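Local coordinates for 2-nitropropane dioxygenase (Streptomyces ansochromogenes, PDB 3BW2), which probably oxidises alkyl nitronates such as propionate 3-nitronate with molecular oxygen, using flavin mononucleotide as its cofactor, at residues L27-C32 and K55-L60; V67-P72 and A116-D121; V126-G131 and A139-A144. All blocks are in the same frame, centred on the assembly; numbering follows the deposited sequence.

Contact 1: residues L27-C32 and K55-L60; sequences LAAAVC and KRLRGL
Helix segments 27-32 and 55-60 run roughly side by side, their axes 9.3 Å apart at closest approach and crossing at -34°, with the backbones nearest at Ala29 and Leu60, whose CA atoms are 5.9 Å apart. Two alanines face two leucines here. Leu57 does most of the reaching. Its CG stands anti to the backbone N (chi1 -175°), which sends both methyls across to the alanines. The CD1 methyl lies between the two alanines. Leu57 CD1 is 3.5 Å from the backbone atom Ala29 N and 3.7 Å from Ala29 CB, and it also touches Ala28 CB at 3.9 Å. The CD2 methyl meets Ala28 alone, with Leu57 CD2 3.8 Å from Ala28 CB. The small alanine side chains let the leucine come right up to the helix backbone. These helices follow strands 13-15 and 38-41 and are neighbours in the outer layer of the TIM barrel, so the contact joins two adjacent beta-alpha units. Leu60, three residues further on, meets Ala29 mainly through its first side-chain carbon, with Leu60 CB 3.6 Å from Ala29 CB. Beyond CB, Leu60 CD1 still touches Ala29 CB, at 4.1 Å. Leu57 also packs on Phe65, and Ala28 on Gln15, so the same side chains reach inward to strands 65-70 and 13-15 of the barrel wall.

Contact 2: residues V67-P72 and A116-D121; sequences VNVFMP and AVLLDD. With FMN (flavin mononucleotide), chain B.
Strand 65-70 of the TIM barrel meets helix 111-120 of the outer layer through Val67, Val69 and Leu118, while the other side of the strand reaches the FMN pocket. Alternate residues divide the work. Val67 and Val69 point outward to the helix, and Asn68 points inward to the flavin. Leu118 is the single side chain of 116-121 that spans the gap. It meets Val69 tip to tip, with Leu118 CD1 3.9 Å from Val69 CG1. Its second methyl serves the other valine more loosely, with Leu118 CD2 4.3 Å from Val67 CG1. All three side chains are buried, and Met50 of helix 47-60 packs against both Val67 and Leu118. Beyond the apolar patch, Asp121 ends the segment with a hydrogen bond to Tyr51. On the pocket side, chi1 of Asn68 is 171°. The side chain is thus extended away from its own N, which carries the amide to the pyrimidine edge of the flavin. FMN N3 donates a hydrogen bond of 2.9 Å to Asn68 OD1, with an angle of 151° at the hydrogen. The amide nitrogen is bonded to Ser127 OG on the next strand. That second bond helps to fix which end of the amide carries the oxygen, and so presents an acceptor to the flavin. Phe70 also comes to the flavin with its ring edge. FMN N3 lies in the plane of that ring, and Phe70 CZ is 3.3 Å from FMN O4.

Contact 3: residues V126-G131 and A139-A144; sequences VSFHFG and ARLRRA. With FMN (flavin mononucleotide), chain B.
Leu141 approaches Phe128 at the ring edge, not over a face. The two side chains come from opposite directions, and Leu141 CD1 lies in the ring plane, 3.7 Å from Phe128 CZ and 4.1 Å from Phe128 CE2. Phe128 CG lies opposite its carbonyl carbon (chi1 -62°), and this rotation turns the CZ end of the ring to the helix. The same methyl touches the strand's other outward residue more weakly, with Leu141 CD1 4.4 Å from Val126 CG1. This packing seats helix 135-143 on strand 125-129 within a beta-alpha-beta unit that continues into strand 147-152, where Leu141 also touches Thr148. His129, on the inner side of the strand, turns a ring face to the flavin. FMN C2 sits 3.7 Å above that plane, offset toward the rim, and His129 CD2 is 3.1 Å from FMN O2. The imidazole turns its edge to the face of Phe130, with His129 ND1 3.6 Å above the centre of that ring. Between these segments the contacts are apolar, so dispersion and burial probably hold them, while the inner side of the strand sets an aromatic surface against the polar C2 carbonyl of the cofactor.

Overall arrangement
The three contacts follow one another along the chain and lie in adjacent parts of one TIM barrel. Contact 1 joins two outer helices, whereas contacts 2 and 3 each join a helix to a barrel strand. The centres of contacts 2 and 3 are 8 Å apart, because strands 65-70 and 125-129 are neighbours. Val69 N probably donates a hydrogen bond to Ser127 O, 2.9 Å, as part of the parallel sheet, and the side chains of Val69 and Phe128 pack side by side. Both contacts reach FMN. Contact 1 is more remote: the Ala28 side chain is about 13 Å from the flavin. It is tied to contact 2 by the salt bridge of Arg58 NH1 to Asp121 OD2, 2.9 Å.

Contact 1: residues L27-C32 and K55-L60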
loop_
_atom_site.group_PDB
_atom_site.type_symbol
_atom_site.label_atom_id
_atom_site.label_comp_id
_atom_site.label_asym_id
_atom_site.label_seq_id
_atom_site.Cartn_x
_atom_site.Cartn_y
_atom_site.Cartn_z
ATOM N N LEU A 27 -15.831 23.990 4.062
ATOM C CA LEU A 27 -15.682 22.536 4.018
ATOM C C LEU A 27 -15.639 21.986 5.442
ATOM O O LEU A 27 -16.408 21.096 5.800
ATOM C CB LEU A 27 -14.403 22.134 3.270
ATOM C CG LEU A 27 -14.088 20.627 3.236
ATOM C CD1 LEU A 27 -15.291 19.841 2.712
ATOM C CD2 LEU A 27 -12.874 20.381 2.349
ATOM N N ALA A 28 -14.736 22.526 6.253
ATOM C CA ALA A 28 -14.590 22.076 7.632
ATOM C C ALA A 28 -15.914 22.155 8.387
ATOM O O ALA A 28 -16.284 21.224 9.109
ATOM C CB ALA A 28 -13.523 22.906 8.337
ATOM N N ALA A 29 -16.634 23.259 8.214
ATOM C CA ALA A 29 -17.915 23.432 8.887
ATOM C C ALA A 29 -18.913 22.336 8.517
ATOM O O ALA A 29 -19.556 21.756 9.393
ATOM C CB ALA A 29 -18.497 24.799 8.561
ATOM N N ALA A 30 -19.044 22.044 7.225
ATOM C CA ALA A 30 -19.983 21.012 6.783
ATOM C C ALA A 30 -19.625 19.666 7.398
ATOM O O ALA A 30 -20.504 18.904 7.804
ATOM C CB ALA A 30 -19.984 20.914 5.262
ATOM N N VAL A 31 -18.332 19.372 7.468
ATOM C CA VAL A 31 -17.877 18.120 8.055
ATOM C C VAL A 31 -18.222 18.119 9.551
ATOM O O VAL A 31 -18.854 17.185 10.052
ATOM C CB VAL A 31 -16.350 17.937 7.851
ATOM C CG1 VAL A 31 -15.865 16.685 8.566
ATOM C CG2 VAL A 31 -16.040 17.834 6.363
ATOM N N CYS A 32 -17.824 19.178 10.255
ATOM C CA CYS A 32 -18.110 19.300 11.685
ATOM C C CYS A 32 -19.600 19.162 11.980
ATOM O O CYS A 32 -19.998 18.419 12.876
ATOM C CB CYS A 32 -17.642 20.660 12.218
ATOM S SG CYS A 32 -15.873 20.938 12.161
ATOM N N LYS A 55 -11.322 32.163 12.716
ATOM C CA LYS A 55 -12.434 33.002 13.156
ATOM C C LYS A 55 -13.666 32.734 12.294
ATOM O O LYS A 55 -14.782 32.613 12.797
ATOM C CB LYS A 55 -12.052 34.479 13.064
ATOM C CG LYS A 55 -10.993 34.908 14.064
ATOM C CD LYS A 55 -10.737 36.400 13.962
ATOM C CE LYS A 55 -9.816 36.883 15.065
ATOM N NZ LYS A 55 -9.645 38.366 15.036
ATOM N N ARG A 56 -13.445 32.641 10.989
ATOM C CA ARG A 56 -14.511 32.382 10.032
ATOM C C ARG A 56 -15.248 31.098 10.405
ATOM O O ARG A 56 -16.475 31.073 10.508
ATOM C CB ARG A 56 -13.907 32.238 8.635
ATOM C CG ARG A 56 -14.906 32.082 7.502
ATOM C CD ARG A 56 -15.337 33.436 6.968
ATOM N NE ARG A 56 -16.747 33.704 7.233
ATOM C CZ ARG A 56 -17.751 33.011 6.705
ATOM N NH1 ARG A 56 -19.004 33.327 7.006
ATOM N NH2 ARG A 56 -17.503 32.007 5.872
ATOM N N LEU A 57 -14.485 30.033 10.616
ATOM C CA LEU A 57 -15.043 28.731 10.957
ATOM C C LEU A 57 -15.832 28.718 12.266
ATOM O O LEU A 57 -16.863 28.058 12.363
ATOM C CB LEU A 57 -13.920 27.697 11.020
ATOM C CG LEU A 57 -14.335 26.246 11.256
ATOM C CD1 LEU A 57 -15.362 25.815 10.207
ATOM C CD2 LEU A 57 -13.099 25.366 11.197
ATOM N N ARG A 58 -15.344 29.436 13.274
ATOM C CA ARG A 58 -16.035 29.491 14.556
ATOM C C ARG A 58 -17.410 30.123 14.382
ATOM O O ARG A 58 -18.329 29.861 15.160
ATOM C CB ARG A 58 -15.211 30.286 15.570
ATOM C CG ARG A 58 -14.010 29.517 16.106
ATOM C CD ARG A 58 -13.055 30.440 16.855
ATOM N NE ARG A 58 -12.045 29.701 17.609
ATOM C CZ ARG A 58 -10.952 30.252 18.125
ATOM N NH1 ARG A 58 -10.724 31.552 17.964
ATOM N NH2 ARG A 58 -10.089 29.508 18.808
ATOM N N GLY A 59 -17.545 30.952 13.354
ATOM C CA GLY A 59 -18.817 31.591 13.080
ATOM C C GLY A 59 -19.710 30.662 12.278
ATOM O O GLY A 59 -20.911 30.898 12.154
ATOM N N LEU A 60 -19.123 29.598 11.734
ATOM C CA LEU A 60 -19.882 28.630 10.948
ATOM C C LEU A 60 -20.291 27.425 11.779
ATOM O O LEU A 60 -21.337 26.827 11.539
ATOM C CB LEU A 60 -19.065 28.173 9.740
ATOM C CG LEU A 60 -18.738 29.300 8.756
ATOM C CD1 LEU A 60 -17.841 28.779 7.643
ATOM C CD2 LEU A 60 -20.033 29.861 8.185
#

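Contact 2: residues V67-P72 and A116-D121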
loop_
_atom_site.group_PDB
_atom_site.type_symbol
_atom_site.label_atom_id
_atom_site.label_comp_id
_atom_site.label_asym_id
_atom_site.label_seq_id
_atom_site.Cartn_x
_atom_site.Cartn_y
_atom_site.Cartn_z
ATOM N N VAL A 67 -6.644 22.324 13.043
ATOM C CA VAL A 67 -5.822 23.217 12.242
ATOM C C VAL A 67 -4.493 22.478 12.072
ATOM O O VAL A 67 -3.912 22.000 13.045
ATOM C CB VAL A 67 -5.578 24.581 12.953
ATOM C CG1 VAL A 67 -4.663 25.456 12.101
ATOM C CG2 VAL A 67 -6.905 25.292 13.194
ATOM N N ASN A 68 -4.021 22.378 10.836
ATOM C CA ASN A 68 -2.777 21.671 10.556
ATOM C C ASN A 68 -1.655 22.643 10.214
ATOM O O ASN A 68 -1.865 23.611 9.488
ATOM C CB ASN A 68 -3.020 20.678 9.404
ATOM C CG ASN A 68 -1.743 20.043 8.884
ATOM O OD1 ASN A 68 -1.122 20.552 7.951
ATOM N ND2 ASN A 68 -1.347 18.927 9.485
ATOM N N VAL A 69 -0.466 22.397 10.754
ATOM C CA VAL A 69 0.669 23.271 10.471
ATOM C C VAL A 69 1.883 22.470 9.996
ATOM O O VAL A 69 2.070 21.313 10.385
ATOM C CB VAL A 69 1.067 24.117 11.709
ATOM C CG1 VAL A 69 -0.146 24.863 12.245
ATOM C CG2 VAL A 69 1.661 23.241 12.770
ATOM N N PHE A 70 2.692 23.084 9.136
ATOM C CA PHE A 70 3.886 22.428 8.613
ATOM C C PHE A 70 5.088 22.721 9.501
ATOM O O PHE A 70 5.256 23.846 9.982
ATOM C CB PHE A 70 4.209 22.914 7.197
ATOM C CG PHE A 70 3.156 22.589 6.175
ATOM C CD1 PHE A 70 2.197 21.609 6.415
ATOM C CD2 PHE A 70 3.163 23.228 4.935
ATOM C CE1 PHE A 70 1.264 21.267 5.435
ATOM C CE2 PHE A 70 2.235 22.893 3.949
ATOM C CZ PHE A 70 1.285 21.910 4.200
ATOM N N MET A 71 5.918 21.706 9.716
ATOM C CA MET A 71 7.119 21.864 10.519
ATOM C C MET A 71 8.148 22.613 9.688
ATOM O O MET A 71 8.230 22.422 8.470
ATOM C CB MET A 71 7.707 20.502 10.900
ATOM C CG MET A 71 6.838 19.657 11.807
ATOM S SD MET A 71 6.541 20.487 13.376
ATOM C CE MET A 71 8.209 20.703 13.968
ATOM N N PRO A 72 8.937 23.492 10.329
ATOM C CA PRO A 72 9.952 24.232 9.578
ATOM C C PRO A 72 10.916 23.219 8.966
ATOM O O PRO A 72 11.156 22.161 9.546
ATOM C CB PRO A 72 10.622 25.087 10.652
ATOM C CG PRO A 72 9.510 25.343 11.617
ATOM C CD PRO A 72 8.839 23.986 11.712
ATOM N N ALA A 116 1.983 31.038 18.078
ATOM C CA ALA A 116 1.590 32.125 18.968
ATOM C C ALA A 116 0.072 32.285 18.901
ATOM O O ALA A 116 -0.601 32.438 19.924
ATOM C CB ALA A 116 2.282 33.420 18.547
ATOM N N VAL A 117 -0.465 32.233 17.688
ATOM C CA VAL A 117 -1.902 32.360 17.491
ATOM C C VAL A 117 -2.662 31.190 18.117
ATOM O O VAL A 117 -3.649 31.383 18.831
ATOM C CB VAL A 117 -2.250 32.434 15.986
ATOM C CG1 VAL A 117 -3.751 32.281 15.785
ATOM C CG2 VAL A 117 -1.780 33.765 15.412
ATOM N N LEU A 118 -2.194 29.974 17.849
ATOM C CA LEU A 118 -2.840 28.770 18.366
ATOM C C LEU A 118 -2.766 28.649 19.885
ATOM O O LEU A 118 -3.612 28.001 20.506
ATOM C CB LEU A 118 -2.227 27.534 17.700
ATOM C CG LEU A 118 -2.488 27.495 16.189
ATOM C CD1 LEU A 118 -1.602 26.456 15.516
ATOM C CD2 LEU A 118 -3.966 27.200 15.948
ATOM N N LEU A 119 -1.756 29.271 20.483
ATOM C CA LEU A 119 -1.606 29.227 21.932
ATOM C C LEU A 119 -2.356 30.376 22.598
ATOM O O LEU A 119 -2.836 30.244 23.720
ATOM C CB LEU A 119 -0.126 29.278 22.319
ATOM C CG LEU A 119 0.649 27.979 22.093
ATOM C CD1 LEU A 119 2.137 28.215 22.316
ATOM C CD2 LEU A 119 0.118 26.898 23.040
ATOM N N ASP A 120 -2.470 31.502 21.901
ATOM C CA ASP A 120 -3.168 32.650 22.462
ATOM C C ASP A 120 -4.689 32.507 22.372
ATOM O O ASP A 120 -5.423 33.049 23.202
ATOM C CB ASP A 120 -2.724 33.928 21.755
ATOM C CG ASP A 120 -3.373 35.162 22.335
ATOM O OD1 ASP A 120 -3.153 35.442 23.534
ATOM O OD2 ASP A 120 -4.107 35.852 21.594
ATOM N N ASP A 121 -5.156 31.771 21.364
ATOM C CA ASP A 121 -6.585 31.547 21.157
ATOM C C ASP A 121 -6.757 30.082 20.731
ATOM O O ASP A 121 -7.133 29.793 19.596
ATOM C CB ASP A 121 -7.086 32.483 20.055
ATOM C CG ASP A 121 -8.592 32.626 20.049
ATOM O OD1 ASP A 121 -9.269 31.864 20.769
ATOM O OD2 ASP A 121 -9.097 33.502 19.315
HETATM N N1 FMN B . -1.821 16.737 4.969
HETATM C C2 FMN B . -1.384 17.713 5.881
HETATM O O2 FMN B . -1.022 17.384 7.008
HETATM N N3 FMN B . -1.363 19.052 5.527
HETATM C C4 FMN B . -1.771 19.503 4.282
HETATM O O4 FMN B . -1.740 20.718 4.013
HETATM C C4A FMN B . -2.231 18.535 3.348
HETATM N N5 FMN B . -2.681 18.919 2.087
HETATM C C5A FMN B . -3.167 17.989 1.165
HETATM C C6 FMN B . -3.636 18.433 -0.098
HETATM C C7 FMN B . -4.155 17.527 -1.087
HETATM C C7M FMN B . -5.285 18.139 -1.949
HETATM C C8 FMN B . -4.201 16.141 -0.685
HETATM C C8M FMN B . -5.265 15.165 -1.187
HETATM C C9 FMN B . -3.708 15.673 0.575
HETATM C C9A FMN B . -3.192 16.600 1.511
HETATM N N10 FMN B . -2.713 16.191 2.785
HETATM C C10 FMN B . -2.246 17.146 3.712
HETATM C "C1'" FMN B . -2.550 14.706 3.116
HETATM C "C2'" FMN B . -3.772 14.282 3.971
HETATM O "O2'" FMN B . -3.526 14.637 5.323
HETATM C "C3'" FMN B . -4.016 12.735 3.950
HETATM O "O3'" FMN B . -2.810 12.131 4.418
HETATM C "C4'" FMN B . -4.343 12.158 2.562
HETATM O "O4'" FMN B . -5.330 12.998 1.963
HETATM C "C5'" FMN B . -4.888 10.704 2.682
HETATM O "O5'" FMN B . -5.210 10.133 1.383
HETATM P P FMN B . -6.624 10.248 0.569
HETATM O O1P FMN B . -7.305 10.241 1.896
HETATM O O2P FMN B . -6.071 8.999 -0.090
HETATM O O3P FMN B . -6.083 11.585 0.097
#

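Contact 3: residues V126-G131 and A139-A144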
loop_
_atom_site.group_PDB
_atom_site.type_symbol
_atom_site.label_atom_id
_atom_site.label_comp_id
_atom_site.label_asym_id
_atom_site.label_seq_id
_atom_site.Cartn_x
_atom_site.Cartn_y
_atom_site.Cartn_z
ATOM N N VAL A 126 -4.909 20.320 16.828
ATOM C CA VAL A 126 -3.836 20.828 15.978
ATOM C C VAL A 126 -3.014 19.628 15.527
ATOM O O VAL A 126 -2.664 18.772 16.340
ATOM C CB VAL A 126 -2.905 21.810 16.731
ATOM C CG1 VAL A 126 -1.685 22.140 15.868
ATOM C CG2 VAL A 126 -3.655 23.091 17.054
ATOM N N SER A 127 -2.728 19.549 14.232
ATOM C CA SER A 127 -1.926 18.446 13.714
ATOM C C SER A 127 -0.688 19.026 13.041
ATOM O O SER A 127 -0.690 20.177 12.610
ATOM C CB SER A 127 -2.729 17.589 12.723
ATOM O OG SER A 127 -3.064 18.316 11.554
ATOM N N PHE A 128 0.370 18.230 12.968
ATOM C CA PHE A 128 1.624 18.677 12.371
ATOM C C PHE A 128 2.036 17.755 11.236
ATOM O O PHE A 128 1.814 16.549 11.301
ATOM C CB PHE A 128 2.728 18.695 13.434
ATOM C CG PHE A 128 2.460 19.642 14.572
ATOM C CD1 PHE A 128 2.965 20.935 14.549
ATOM C CD2 PHE A 128 1.691 19.242 15.660
ATOM C CE1 PHE A 128 2.706 21.825 15.599
ATOM C CE2 PHE A 128 1.429 20.117 16.710
ATOM C CZ PHE A 128 1.939 21.413 16.678
ATOM N N HIS A 129 2.644 18.329 10.202
ATOM C CA HIS A 129 3.089 17.550 9.057
ATOM C C HIS A 129 4.558 17.852 8.776
ATOM O O HIS A 129 5.036 18.950 9.070
ATOM C CB HIS A 129 2.241 17.896 7.823
ATOM C CG HIS A 129 2.039 16.743 6.886
ATOM N ND1 HIS A 129 2.474 16.755 5.577
ATOM C CD2 HIS A 129 1.434 15.544 7.069
ATOM C CE1 HIS A 129 2.144 15.615 4.993
ATOM N NE2 HIS A 129 1.512 14.863 5.877
ATOM N N PHE A 130 5.263 16.864 8.225
ATOM C CA PHE A 130 6.681 16.974 7.874
ATOM C C PHE A 130 7.610 16.930 9.086
ATOM O O PHE A 130 8.660 17.576 9.100
ATOM C CB PHE A 130 6.948 18.257 7.078
ATOM C CG PHE A 130 6.194 18.344 5.777
ATOM C CD1 PHE A 130 6.293 17.334 4.827
ATOM C CD2 PHE A 130 5.408 19.457 5.489
ATOM C CE1 PHE A 130 5.621 17.431 3.603
ATOM C CE2 PHE A 130 4.735 19.565 4.277
ATOM C CZ PHE A 130 4.842 18.547 3.329
ATOM N N GLY A 131 7.228 16.166 10.102
ATOM C CA GLY A 131 8.069 16.069 11.279
ATOM C C GLY A 131 7.318 16.099 12.591
ATOM O O GLY A 131 6.090 16.048 12.619
ATOM N N ALA A 139 3.530 20.049 24.908
ATOM C CA ALA A 139 3.131 20.301 26.288
ATOM C C ALA A 139 2.350 21.603 26.444
ATOM O O ALA A 139 1.324 21.646 27.128
ATOM C CB ALA A 139 4.357 20.320 27.191
ATOM N N ARG A 140 2.819 22.666 25.807
ATOM C CA ARG A 140 2.126 23.941 25.924
ATOM C C ARG A 140 0.731 23.876 25.303
ATOM O O ARG A 140 -0.227 24.427 25.853
ATOM C CB ARG A 140 2.949 25.059 25.282
ATOM C CG ARG A 140 2.462 26.448 25.668
ATOM C CD ARG A 140 3.546 27.498 25.481
ATOM N NE ARG A 140 4.760 27.153 26.217
ATOM C CZ ARG A 140 5.842 27.924 26.275
ATOM N NH1 ARG A 140 5.859 29.091 25.641
ATOM N NH2 ARG A 140 6.907 27.527 26.957
ATOM N N LEU A 141 0.610 23.208 24.159
ATOM C CA LEU A 141 -0.695 23.079 23.511
ATOM C C LEU A 141 -1.620 22.246 24.392
ATOM O O LEU A 141 -2.807 22.546 24.521
ATOM C CB LEU A 141 -0.555 22.426 22.129
ATOM C CG LEU A 141 -0.050 23.354 21.022
ATOM C CD1 LEU A 141 0.268 22.544 19.771
ATOM C CD2 LEU A 141 -1.103 24.414 20.724
ATOM N N ARG A 142 -1.070 21.201 24.998
ATOM C CA ARG A 142 -1.850 20.347 25.879
ATOM C C ARG A 142 -2.399 21.170 27.043
ATOM O O ARG A 142 -3.574 21.054 27.393
ATOM C CB ARG A 142 -0.983 19.209 26.415
ATOM C CG ARG A 142 -1.676 18.329 27.451
ATOM C CD ARG A 142 -0.757 17.208 27.919
ATOM N NE ARG A 142 -0.356 16.339 26.813
ATOM C CZ ARG A 142 -1.198 15.570 26.133
ATOM N NH1 ARG A 142 -2.485 15.560 26.449
ATOM N NH2 ARG A 142 -0.758 14.816 25.136
ATOM N N ARG A 143 -1.551 22.005 27.638
ATOM C CA ARG A 143 -1.976 22.835 28.758
ATOM C C ARG A 143 -3.082 23.786 28.332
ATOM O O ARG A 143 -3.975 24.098 29.116
ATOM C CB ARG A 143 -0.803 23.649 29.321
ATOM C CG ARG A 143 0.334 22.812 29.877
ATOM C CD ARG A 143 1.113 23.587 30.930
ATOM N NE ARG A 143 0.291 23.849 32.112
ATOM C CZ ARG A 143 0.670 24.596 33.145
ATOM N NH1 ARG A 143 1.867 25.167 33.152
ATOM N NH2 ARG A 143 -0.149 24.772 34.174
ATOM N N ALA A 144 -3.021 24.248 27.089
ATOM C CA ALA A 144 -4.030 25.171 26.577
ATOM C C ALA A 144 -5.335 24.446 26.255
ATOM O O ALA A 144 -6.319 25.070 25.863
ATOM C CB ALA A 144 -3.504 25.886 25.335
HETATM N N1 FMN B . -1.821 16.737 4.969
HETATM C C2 FMN B . -1.384 17.713 5.881
HETATM O O2 FMN B . -1.022 17.384 7.008
HETATM N N3 FMN B . -1.363 19.052 5.527
HETATM C C4 FMN B . -1.771 19.503 4.282
HETATM O O4 FMN B . -1.740 20.718 4.013
HETATM C C4A FMN B . -2.231 18.535 3.348
HETATM N N5 FMN B . -2.681 18.919 2.087
HETATM C C5A FMN B . -3.167 17.989 1.165
HETATM C C6 FMN B . -3.636 18.433 -0.098
HETATM C C7 FMN B . -4.155 17.527 -1.087
HETATM C C7M FMN B . -5.285 18.139 -1.949
HETATM C C8 FMN B . -4.201 16.141 -0.685
HETATM C C8M FMN B . -5.265 15.165 -1.187
HETATM C C9 FMN B . -3.708 15.673 0.575
HETATM C C9A FMN B . -3.192 16.600 1.511
HETATM N N10 FMN B . -2.713 16.191 2.785
HETATM C C10 FMN B . -2.246 17.146 3.712
HETATM C "C1'" FMN B . -2.550 14.706 3.116
HETATM C "C2'" FMN B . -3.772 14.282 3.971
HETATM O "O2'" FMN B . -3.526 14.637 5.323
HETATM C "C3'" FMN B . -4.016 12.735 3.950
HETATM O "O3'" FMN B . -2.810 12.131 4.418
HETATM C "C4'" FMN B . -4.343 12.158 2.562
HETATM O "O4'" FMN B . -5.330 12.998 1.963
HETATM C "C5'" FMN B . -4.888 10.704 2.682
HETATM O "O5'" FMN B . -5.210 10.133 1.383
HETATM P P FMN B . -6.624 10.248 0.569
HETATM O O1P FMN B . -7.305 10.241 1.896
HETATM O O2P FMN B . -6.071 8.999 -0.090
HETATM O O3P FMN B . -6.083 11.585 0.097
#